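PDB 2QH5: mannose-6-phosphate isomerase, which probably catalyses, through this N-terminal nucleotidyltransferase domain, the guanylyl transfer from GTP to alpha-D-mannose 1-phosphate that yields GDP-mannose and diphosphate. Local coordinates for residues Leu82-Ser87 against Ala91-Leu96; Gly196-Glu201 against Ile248-Gln253; Pro207-Gly212 against Glu242-Asp247; Glu214-Ser219 against Ala231-Lys236. All coordinates share one frame; numbering follows the deposited sequence.

Contact 1 of 4, residues Leu82-Ser87 against Ala91-Leu96; sequences LLESLS and ANAIAL
Leu82 reaches across the gap between a strand and the helix that follows it to the stem of Leu96. The touching group on Leu82 is a single methyl, CD2, which ends 4.3 Å from CB of Leu96. With CG of Leu82 anti to the backbone nitrogen (chi1 162°), the leucine extends away from the strand and sets that methyl nearest the helix, while CD1 stays further back. Leu96 does not answer with its own methyls: it is approached at its root.

A second pair lies one turn nearer the start of the helix. Glu84 points the same way off the strand as Leu82, and its nearly extended chain (chi2 -162°) delivers one carboxylate oxygen, OE1, to 4.3 Å from CB of Ala93. This is van der Waals proximity between an oxygen of a buried residue and a small methyl, with no hydrogen bond across the interface. Val57 on the neighbouring strand touches Leu82, Glu84 and Ala93, filling in beside both pairs.

Leu82 and Glu84 thus face the helix of a beta-alpha-beta crossover that leads from strand 78-84 through helix 90-99 to strand 106-111, past the two strands that lie between them, in the parallel, Rossmann-like part of this GT-A domain.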
# COMPACT_ATOMS: atom_id res chain seq x y z
N LEU A 82 -4.27 -12.27 -3.57
CA LEU A 82 -4.15 -12.01 -4.98
C LEU A 82 -2.73 -12.38 -5.36
O LEU A 82 -1.76 -11.73 -4.94
CB LEU A 82 -4.41 -10.54 -5.30
CG LEU A 82 -3.90 -10.06 -6.66
CD1 LEU A 82 -4.68 -10.69 -7.81
CD2 LEU A 82 -3.94 -8.55 -6.74
N LEU A 83 -2.61 -13.44 -6.15
CA LEU A 83 -1.32 -13.98 -6.51
C LEU A 83 -0.79 -13.41 -7.82
O LEU A 83 -1.53 -13.21 -8.78
CB LEU A 83 -1.36 -15.51 -6.55
CG LEU A 83 -1.87 -16.13 -5.25
CD1 LEU A 83 -1.81 -17.64 -5.33
CD2 LEU A 83 -1.06 -15.64 -4.06
N GLU A 84 0.49 -13.10 -7.84
CA GLU A 84 1.06 -12.51 -9.03
C GLU A 84 2.06 -13.45 -9.69
O GLU A 84 2.90 -14.06 -9.03
CB GLU A 84 1.67 -11.15 -8.71
CG GLU A 84 0.63 -10.17 -8.14
CD GLU A 84 1.05 -8.72 -8.22
OE1 GLU A 84 0.30 -7.92 -8.83
OE2 GLU A 84 2.13 -8.38 -7.67
N SER A 85 1.90 -13.60 -11.01
CA SER A 85 2.91 -14.22 -11.86
C SER A 85 4.07 -13.24 -12.00
O SER A 85 5.19 -13.53 -11.58
CB SER A 85 2.31 -14.58 -13.22
OG SER A 85 1.31 -13.65 -13.62
N LEU A 86 3.77 -12.08 -12.58
CA LEU A 86 4.71 -10.96 -12.68
C LEU A 86 4.29 -9.85 -11.75
O LEU A 86 3.11 -9.74 -11.38
CB LEU A 86 4.71 -10.38 -14.09
CG LEU A 86 4.76 -11.25 -15.34
CD1 LEU A 86 4.15 -10.48 -16.51
CD2 LEU A 86 6.19 -11.70 -15.66
N SER A 87 5.25 -9.00 -11.38
CA SER A 87 4.96 -7.81 -10.61
C SER A 87 5.11 -6.56 -11.47
O SER A 87 6.21 -6.24 -11.94
CB SER A 87 5.86 -7.74 -9.37
OG SER A 87 5.65 -8.86 -8.53
N ALA A 91 1.20 0.73 -8.48
CA ALA A 91 0.03 1.33 -9.13
C ALA A 91 -0.92 0.27 -9.68
O ALA A 91 -2.14 0.41 -9.61
CB ALA A 91 0.45 2.30 -10.24
N ASN A 92 -0.34 -0.81 -10.21
CA ASN A 92 -1.11 -1.91 -10.76
C ASN A 92 -1.65 -2.83 -9.66
O ASN A 92 -2.77 -3.29 -9.76
CB ASN A 92 -0.28 -2.69 -11.79
CG ASN A 92 0.09 -1.84 -13.01
OD1 ASN A 92 -0.78 -1.38 -13.76
ND2 ASN A 92 1.39 -1.62 -13.21
N ALA A 93 -0.86 -3.06 -8.62
CA ALA A 93 -1.30 -3.93 -7.53
C ALA A 93 -2.44 -3.28 -6.76
O ALA A 93 -3.39 -3.96 -6.36
CB ALA A 93 -0.16 -4.25 -6.60
N ILE A 94 -2.35 -1.96 -6.58
CA ILE A 94 -3.38 -1.19 -5.89
C ILE A 94 -4.65 -1.06 -6.72
O ILE A 94 -5.74 -1.34 -6.21
CB ILE A 94 -2.87 0.18 -5.40
CG1 ILE A 94 -1.71 -0.03 -4.41
CG2 ILE A 94 -3.97 0.95 -4.69
CD1 ILE A 94 -0.88 1.21 -4.17
N ALA A 95 -4.52 -0.68 -7.99
CA ALA A 95 -5.69 -0.59 -8.88
C ALA A 95 -6.45 -1.91 -9.00
O ALA A 95 -7.68 -1.90 -9.03
CB ALA A 95 -5.29 -0.10 -10.25
N LEU A 96 -5.72 -3.02 -9.06
CA LEU A 96 -6.33 -4.35 -9.13
C LEU A 96 -7.11 -4.66 -7.86
O LEU A 96 -8.28 -5.06 -7.93
CB LEU A 96 -5.28 -5.44 -9.46
CG LEU A 96 -4.72 -5.42 -10.91
CD1 LEU A 96 -3.46 -6.26 -11.09
CD2 LEU A 96 -5.77 -5.80 -11.96

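Contact 2 of 4, residues Gly196-Glu201 against Ile248-Gln253; sequences GVFLDE and IALMQQ
Leu250 divides its two methyl groups between two residues of helix 195-205, and nearly all of the contact is apolar. CD2 meets the ring of Phe198 at an oblique angle, 3.6 Å from CE2 and 3.9 Å from CD2 of that ring. The phenylalanine gets there because its CG is anti to the backbone nitrogen (chi1 172°), which swings the ring along the helix flank toward its partner. CD1, the other branch, rests on Glu201, 3.7 Å from CB of that residue.

The same CD1 also packs against backbone: the carbonyl oxygen of Glu201 lies 3.4 Å from CD1 of Leu250, so the methyl covers that carbonyl as well as CB. What meets here is the helix that follows strand 184-194 and the short helix 246-251, both belonging to the helical covering of the GT-A nucleotidyltransferase sheet; Phe198 also stacks on Phe193 and touches Ile94 of helix 90-99. Leu250 sits within a wider, pi-type turn at 248-251.

Polar interactions concern the far end of Glu201 and do not cross between the two segments. Its chain bends at chi2 (-65°), carrying the carboxylate off the leucine. There OE1 forms a salt bridge with Lys204, and OE2 accepts a hydrogen bond from OG of Ser254, just beyond 248-253.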
# COMPACT_ATOMS: atom_id res chain seq x y z
N GLY A 196 -13.51 3.65 -4.71
CA GLY A 196 -14.12 4.46 -5.77
C GLY A 196 -13.41 5.75 -6.11
O GLY A 196 -13.18 6.02 -7.29
N VAL A 197 -13.07 6.54 -5.10
CA VAL A 197 -12.29 7.77 -5.32
C VAL A 197 -10.88 7.48 -5.82
O VAL A 197 -10.37 8.20 -6.69
CB VAL A 197 -12.30 8.75 -4.08
CG1 VAL A 197 -12.91 8.11 -2.87
CG2 VAL A 197 -10.90 9.34 -3.77
N PHE A 198 -10.26 6.41 -5.31
CA PHE A 198 -8.98 5.98 -5.87
C PHE A 198 -9.09 5.68 -7.37
O PHE A 198 -8.26 6.14 -8.16
CB PHE A 198 -8.40 4.75 -5.16
CG PHE A 198 -7.19 4.19 -5.85
CD1 PHE A 198 -7.31 3.15 -6.76
CD2 PHE A 198 -5.94 4.74 -5.63
CE1 PHE A 198 -6.22 2.65 -7.42
CE2 PHE A 198 -4.83 4.24 -6.28
CZ PHE A 198 -4.96 3.20 -7.19
N LEU A 199 -10.11 4.92 -7.76
CA LEU A 199 -10.29 4.57 -9.17
C LEU A 199 -10.69 5.77 -10.02
O LEU A 199 -10.41 5.79 -11.23
CB LEU A 199 -11.29 3.42 -9.32
CG LEU A 199 -10.83 2.09 -8.70
CD1 LEU A 199 -11.97 1.10 -8.59
CD2 LEU A 199 -9.64 1.49 -9.45
N ASP A 200 -11.34 6.76 -9.41
CA ASP A 200 -11.72 7.99 -10.11
C ASP A 200 -10.49 8.86 -10.35
O ASP A 200 -10.32 9.42 -11.43
CB ASP A 200 -12.76 8.76 -9.31
CG ASP A 200 -14.14 8.14 -9.40
OD1 ASP A 200 -15.06 8.61 -8.68
OD2 ASP A 200 -14.32 7.19 -10.19
N GLU A 201 -9.64 8.96 -9.33
CA GLU A 201 -8.39 9.71 -9.44
C GLU A 201 -7.45 9.08 -10.44
O GLU A 201 -6.75 9.78 -11.17
CB GLU A 201 -7.70 9.82 -8.08
CG GLU A 201 -8.30 10.88 -7.17
CD GLU A 201 -8.13 12.29 -7.72
OE1 GLU A 201 -9.16 12.88 -8.12
OE2 GLU A 201 -6.98 12.79 -7.77
N ILE A 248 4.40 7.72 -8.84
CA ILE A 248 4.61 8.34 -10.15
C ILE A 248 3.28 8.49 -10.89
O ILE A 248 2.99 9.56 -11.43
CB ILE A 248 5.64 7.53 -10.99
CG1 ILE A 248 7.04 7.66 -10.38
CG2 ILE A 248 5.65 7.99 -12.45
CD1 ILE A 248 8.01 6.56 -10.79
N ALA A 249 2.48 7.43 -10.88
CA ALA A 249 1.20 7.38 -11.60
C ALA A 249 0.18 8.40 -11.13
O ALA A 249 -0.54 8.99 -11.94
CB ALA A 249 0.60 5.97 -11.50
N LEU A 250 0.11 8.59 -9.82
CA LEU A 250 -1.02 9.29 -9.24
C LEU A 250 -0.66 10.36 -8.22
O LEU A 250 -1.16 11.48 -8.28
CB LEU A 250 -1.98 8.28 -8.61
CG LEU A 250 -3.27 8.78 -7.96
CD1 LEU A 250 -4.12 9.57 -8.95
CD2 LEU A 250 -4.03 7.59 -7.41
N MET A 251 0.22 10.00 -7.28
CA MET A 251 0.53 10.88 -6.16
C MET A 251 1.27 12.16 -6.57
O MET A 251 1.23 13.15 -5.85
CB MET A 251 1.29 10.12 -5.06
CG MET A 251 0.59 8.87 -4.56
SD MET A 251 -1.01 9.21 -3.79
CE MET A 251 -1.76 7.60 -3.74
N GLN A 252 1.92 12.15 -7.72
CA GLN A 252 2.58 13.37 -8.20
C GLN A 252 1.63 14.29 -8.98
O GLN A 252 2.03 15.37 -9.43
CB GLN A 252 3.80 13.03 -9.05
CG GLN A 252 5.01 12.58 -8.24
CD GLN A 252 6.30 12.61 -9.02
OE1 GLN A 252 7.39 12.59 -8.44
NE2 GLN A 252 6.20 12.67 -10.35
N GLN A 253 0.38 13.87 -9.14
CA GLN A 253 -0.56 14.63 -9.97
C GLN A 253 -1.91 14.86 -9.32
O GLN A 253 -2.69 15.69 -9.80
CB GLN A 253 -0.77 13.93 -11.30
CG GLN A 253 0.29 14.26 -12.31
CD GLN A 253 0.90 13.02 -12.90
OE1 GLN A 253 2.11 12.81 -12.79
NE2 GLN A 253 0.07 12.18 -13.51

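Contact 3 of 4, residues Pro207-Gly212 against Glu242-Asp247; sequences PTILKG and EDMSID
Glu242 opens the segment that leads into helix 246-251, and it meets Ile209 near the start of helix 207-216. This is a loop-on-helix contact on the outer side of the GT-A domain, where the connection to one helix runs past the first turns of another. Ile209 supplies nearly all of the helical half. The carboxylate oxygen OE1 of Glu242 stands 4.4 Å from CD1 of Ile209, a peripheral touch on the more open side, and the carbonyl oxygen of Glu242 takes a hydrogen bond from ND2 of Asn92.

Two residues on, Met244 makes the closer approach. Its SD lies 3.4 Å from CD1 of Ile209 and its CB 3.8 Å from that same methyl, so the isoleucine tip lies alongside the extended CB-CG-SD part of the chain (chi2 166°). The bend at chi3 turns only the terminal CE, and the two side chains run at about a right angle to each other.

Ser245 then occupies the N-cap position of helix 246-251, although its side chain makes no capping bond. Ile246 begins the helix proper, packing against Phe198, and its backbone nitrogen donates to OG1 of Thr90.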
# COMPACT_ATOMS: atom_id res chain seq x y z
N PRO A 207 -5.11 7.38 -17.00
CA PRO A 207 -6.26 6.71 -17.63
C PRO A 207 -5.92 5.38 -18.28
O PRO A 207 -6.75 4.46 -18.28
CB PRO A 207 -6.72 7.71 -18.70
CG PRO A 207 -5.58 8.62 -18.92
CD PRO A 207 -4.84 8.69 -17.62
N THR A 208 -4.71 5.27 -18.83
CA THR A 208 -4.30 4.09 -19.58
C THR A 208 -3.73 3.02 -18.66
O THR A 208 -3.50 1.88 -19.08
CB THR A 208 -3.27 4.44 -20.66
OG1 THR A 208 -2.09 4.98 -20.04
CG2 THR A 208 -3.85 5.43 -21.67
N ILE A 209 -3.49 3.39 -17.41
CA ILE A 209 -3.05 2.46 -16.39
C ILE A 209 -4.27 1.81 -15.76
O ILE A 209 -4.28 0.62 -15.46
CB ILE A 209 -2.14 3.17 -15.36
CG1 ILE A 209 -0.84 3.58 -16.06
CG2 ILE A 209 -1.86 2.30 -14.13
CD1 ILE A 209 0.39 3.34 -15.24
N LEU A 210 -5.33 2.60 -15.61
CA LEU A 210 -6.62 2.08 -15.19
C LEU A 210 -7.20 1.17 -16.26
O LEU A 210 -7.76 0.11 -15.95
CB LEU A 210 -7.58 3.22 -14.85
CG LEU A 210 -9.01 2.78 -14.48
CD1 LEU A 210 -9.04 1.99 -13.18
CD2 LEU A 210 -9.93 3.96 -14.40
N LYS A 211 -7.06 1.58 -17.52
CA LYS A 211 -7.52 0.81 -18.68
C LYS A 211 -6.89 -0.57 -18.72
O LYS A 211 -7.60 -1.58 -18.80
CB LYS A 211 -7.17 1.57 -19.97
CG LYS A 211 -8.05 1.26 -21.17
CD LYS A 211 -9.42 1.92 -21.04
CE LYS A 211 -10.40 1.38 -22.07
NZ LYS A 211 -11.80 1.71 -21.72
N GLY A 212 -5.56 -0.61 -18.63
CA GLY A 212 -4.80 -1.86 -18.62
C GLY A 212 -5.15 -2.79 -17.48
O GLY A 212 -5.19 -4.01 -17.65
N GLU A 242 1.98 -1.58 -18.14
CA GLU A 242 3.10 -0.69 -17.89
C GLU A 242 3.50 -0.80 -16.43
O GLU A 242 2.67 -0.69 -15.53
CB GLU A 242 2.75 0.75 -18.23
CG GLU A 242 3.95 1.70 -18.09
CD GLU A 242 3.70 3.09 -18.64
OE1 GLU A 242 2.55 3.40 -19.05
OE2 GLU A 242 4.66 3.88 -18.65
N ASP A 243 4.79 -1.04 -16.20
CA ASP A 243 5.34 -1.11 -14.86
C ASP A 243 5.47 0.31 -14.32
O ASP A 243 6.29 1.09 -14.82
CB ASP A 243 6.71 -1.81 -14.89
CG ASP A 243 7.27 -2.04 -13.51
OD1 ASP A 243 7.57 -1.05 -12.81
OD2 ASP A 243 7.44 -3.22 -13.12
N MET A 244 4.67 0.63 -13.31
CA MET A 244 4.65 1.98 -12.73
C MET A 244 4.22 2.00 -11.26
O MET A 244 3.29 1.30 -10.87
CB MET A 244 3.72 2.89 -13.53
CG MET A 244 3.75 4.33 -13.09
SD MET A 244 2.99 5.39 -14.29
CE MET A 244 4.24 5.37 -15.59
N SER A 245 4.82 2.94 -10.54
CA SER A 245 4.58 3.18 -9.13
C SER A 245 3.37 4.04 -8.88
O SER A 245 3.06 4.89 -9.67
CB SER A 245 5.77 3.90 -8.56
OG SER A 245 5.87 3.57 -7.21
N ILE A 246 2.71 3.86 -7.75
CA ILE A 246 1.56 4.72 -7.46
C ILE A 246 1.99 6.18 -7.26
O ILE A 246 1.25 7.11 -7.60
CB ILE A 246 0.77 4.19 -6.25
CG1 ILE A 246 -0.58 4.89 -6.13
CG2 ILE A 246 1.57 4.30 -4.97
CD1 ILE A 246 -1.45 4.73 -7.37
N ASP A 247 3.22 6.35 -6.77
CA ASP A 247 3.78 7.66 -6.50
C ASP A 247 3.98 8.42 -7.79
O ASP A 247 3.75 9.61 -7.84
CB ASP A 247 5.11 7.53 -5.75
CG ASP A 247 5.03 6.56 -4.58
OD1 ASP A 247 4.97 5.33 -4.81
OD2 ASP A 247 5.05 7.03 -3.42

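Contact 4 of 4, residues Glu214-Ser219 against Ala231-Lys236; sequences ERAFES and ARLSEK
Leu233 gives up more surface than any other residue here, and it does so by inserting one methyl, CD2, against Ala216 in the last part of helix 207-216. Ala216 is approached at both its side chain and its carbonyl. CD2 of Leu233 comes to 3.9 Å from CB of Ala216 and 3.3 Å from O of Ala216, and the next backbone nitrogen, that of Phe217, is 4.0 Å from the same CD2. The carbonyl under the methyl is itself engaged, since it accepts the backbone N-H of Ser219 at 3.2 Å from N to O. With CG of Leu233 anti to its own carbonyl carbon (chi1 -46°), the leucine leans over Ala216, and it also touches Leu82 and Leu96.

The arrangement belongs to an excursion at the margin of the GT-A sheet: after helix 207-216 the chain forms an antiparallel pair of strands, 221-223 and 230-233, the second of which also lies parallel to strand 78-84.

Ser219, next in buried surface, points toward Ser234 without bonding to it; OG of Ser219 and OG of Ser234 stay 4.3 Å apart. The link between them is indirect. Each hydroxyl is hydrogen-bonded to OG of Ser237, which lies in helix 235-239, the helix for which Ser234 is the N-cap residue.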
# COMPACT_ATOMS: atom_id res chain seq x y z
N GLU A 214 -8.11 -2.73 -15.95
CA GLU A 214 -9.51 -3.11 -16.20
C GLU A 214 -9.64 -4.34 -17.10
O GLU A 214 -10.49 -5.20 -16.86
CB GLU A 214 -10.30 -1.94 -16.79
CG GLU A 214 -10.82 -0.92 -15.77
CD GLU A 214 -11.39 0.35 -16.42
OE1 GLU A 214 -10.94 0.72 -17.53
OE2 GLU A 214 -12.29 0.98 -15.81
N ARG A 215 -8.80 -4.42 -18.13
CA ARG A 215 -8.81 -5.58 -19.02
C ARG A 215 -8.04 -6.77 -18.44
O ARG A 215 -8.37 -7.91 -18.74
CB ARG A 215 -8.27 -5.23 -20.42
CG ARG A 215 -6.94 -4.51 -20.43
CD ARG A 215 -6.25 -4.59 -21.79
NE ARG A 215 -5.45 -5.81 -21.91
CZ ARG A 215 -5.82 -6.90 -22.59
NH1 ARG A 215 -6.98 -6.93 -23.24
NH2 ARG A 215 -5.02 -7.96 -22.62
N ALA A 216 -7.03 -6.50 -17.62
CA ALA A 216 -6.30 -7.57 -16.94
C ALA A 216 -7.22 -8.26 -15.94
O ALA A 216 -7.28 -9.49 -15.89
CB ALA A 216 -5.07 -7.02 -16.25
N PHE A 217 -7.96 -7.45 -15.19
CA PHE A 217 -8.99 -7.92 -14.27
C PHE A 217 -10.03 -8.84 -14.95
O PHE A 217 -10.66 -9.67 -14.29
CB PHE A 217 -9.67 -6.71 -13.61
CG PHE A 217 -10.69 -7.06 -12.57
CD1 PHE A 217 -12.05 -7.14 -12.89
CD2 PHE A 217 -10.30 -7.34 -11.26
CE1 PHE A 217 -13.00 -7.48 -11.93
CE2 PHE A 217 -11.25 -7.68 -10.29
CZ PHE A 217 -12.60 -7.75 -10.63
N GLU A 218 -10.20 -8.69 -16.26
CA GLU A 218 -11.22 -9.45 -17.00
C GLU A 218 -10.91 -10.94 -17.09
O GLU A 218 -11.82 -11.79 -17.14
CB GLU A 218 -11.42 -8.88 -18.41
CG GLU A 218 -12.32 -7.64 -18.46
CD GLU A 218 -13.72 -7.92 -17.93
OE1 GLU A 218 -14.01 -7.51 -16.78
OE2 GLU A 218 -14.52 -8.55 -18.65
N SER A 219 -9.62 -11.25 -17.07
CA SER A 219 -9.13 -12.61 -17.23
C SER A 219 -8.73 -13.23 -15.90
O SER A 219 -7.96 -14.19 -15.86
CB SER A 219 -7.88 -12.56 -18.08
OG SER A 219 -6.84 -12.00 -17.29
N ALA A 231 -7.16 -15.53 -5.99
CA ALA A 231 -7.36 -15.03 -7.33
C ALA A 231 -5.96 -14.83 -7.88
O ALA A 231 -5.08 -14.39 -7.13
CB ALA A 231 -8.10 -13.72 -7.30
N ARG A 232 -5.71 -15.23 -9.13
CA ARG A 232 -4.53 -14.73 -9.85
C ARG A 232 -4.84 -14.32 -11.26
O ARG A 232 -5.90 -14.63 -11.80
CB ARG A 232 -3.28 -15.63 -9.77
CG ARG A 232 -3.43 -17.12 -9.86
CD ARG A 232 -2.95 -17.68 -11.20
NE ARG A 232 -1.55 -17.40 -11.55
CZ ARG A 232 -1.06 -17.58 -12.78
NH1 ARG A 232 -1.84 -18.03 -13.75
NH2 ARG A 232 0.21 -17.31 -13.05
N LEU A 233 -3.90 -13.58 -11.84
CA LEU A 233 -3.97 -13.18 -13.23
C LEU A 233 -2.86 -13.84 -14.02
O LEU A 233 -1.72 -13.97 -13.52
CB LEU A 233 -3.84 -11.66 -13.36
CG LEU A 233 -4.63 -10.71 -12.46
CD1 LEU A 233 -3.71 -10.17 -11.39
CD2 LEU A 233 -5.16 -9.58 -13.32
N SER A 234 -3.18 -14.25 -15.24
CA SER A 234 -2.22 -14.87 -16.16
C SER A 234 -1.03 -13.97 -16.42
O SER A 234 -1.15 -12.74 -16.42
CB SER A 234 -2.89 -15.19 -17.49
OG SER A 234 -3.13 -14.00 -18.24
N GLU A 235 0.12 -14.59 -16.67
CA GLU A 235 1.32 -13.87 -17.07
C GLU A 235 1.06 -13.07 -18.34
O GLU A 235 1.62 -11.99 -18.53
CB GLU A 235 2.46 -14.87 -17.30
CG GLU A 235 3.81 -14.21 -17.48
CD GLU A 235 4.93 -15.21 -17.64
OE1 GLU A 235 6.02 -14.80 -18.11
OE2 GLU A 235 4.73 -16.39 -17.29
N LYS A 236 0.18 -13.61 -19.18
CA LYS A 236 -0.29 -12.98 -20.41
C LYS A 236 -0.93 -11.62 -20.16
O LYS A 236 -0.60 -10.63 -20.81
CB LYS A 236 -1.29 -13.92 -21.10
CG LYS A 236 -1.93 -13.40 -22.39
CD LYS A 236 -1.40 -14.12 -23.63
CE LYS A 236 -0.08 -13.54 -24.14
NZ LYS A 236 0.40 -14.25 -25.36

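Helix 90-99, one half of contact 1, also borders contacts 2, 3 and 4. Ile94 CG2 lies 3.5 Å from Phe198 CZ, and Ala91 N lies 3.2 Å from Met244 O in a probable backbone bond. Contacts 1 and 4, with centres about 9 Å apart, meet through neighbouring strands, Leu83 N lying 2.8 Å from Ala231 O. Contact 4 is nested within contact 3, itself within contact 2; contacts 3 and 4 share helix 207-216. Contacts 2 and 4 stay about 7 Å apart at their nearest atoms. No ligand atom is part of any contact; residues 13-25, not modelled, probably include much of this family's glycine-rich nucleotide-binding loop after strand 5-10, so these are scaffold contacts.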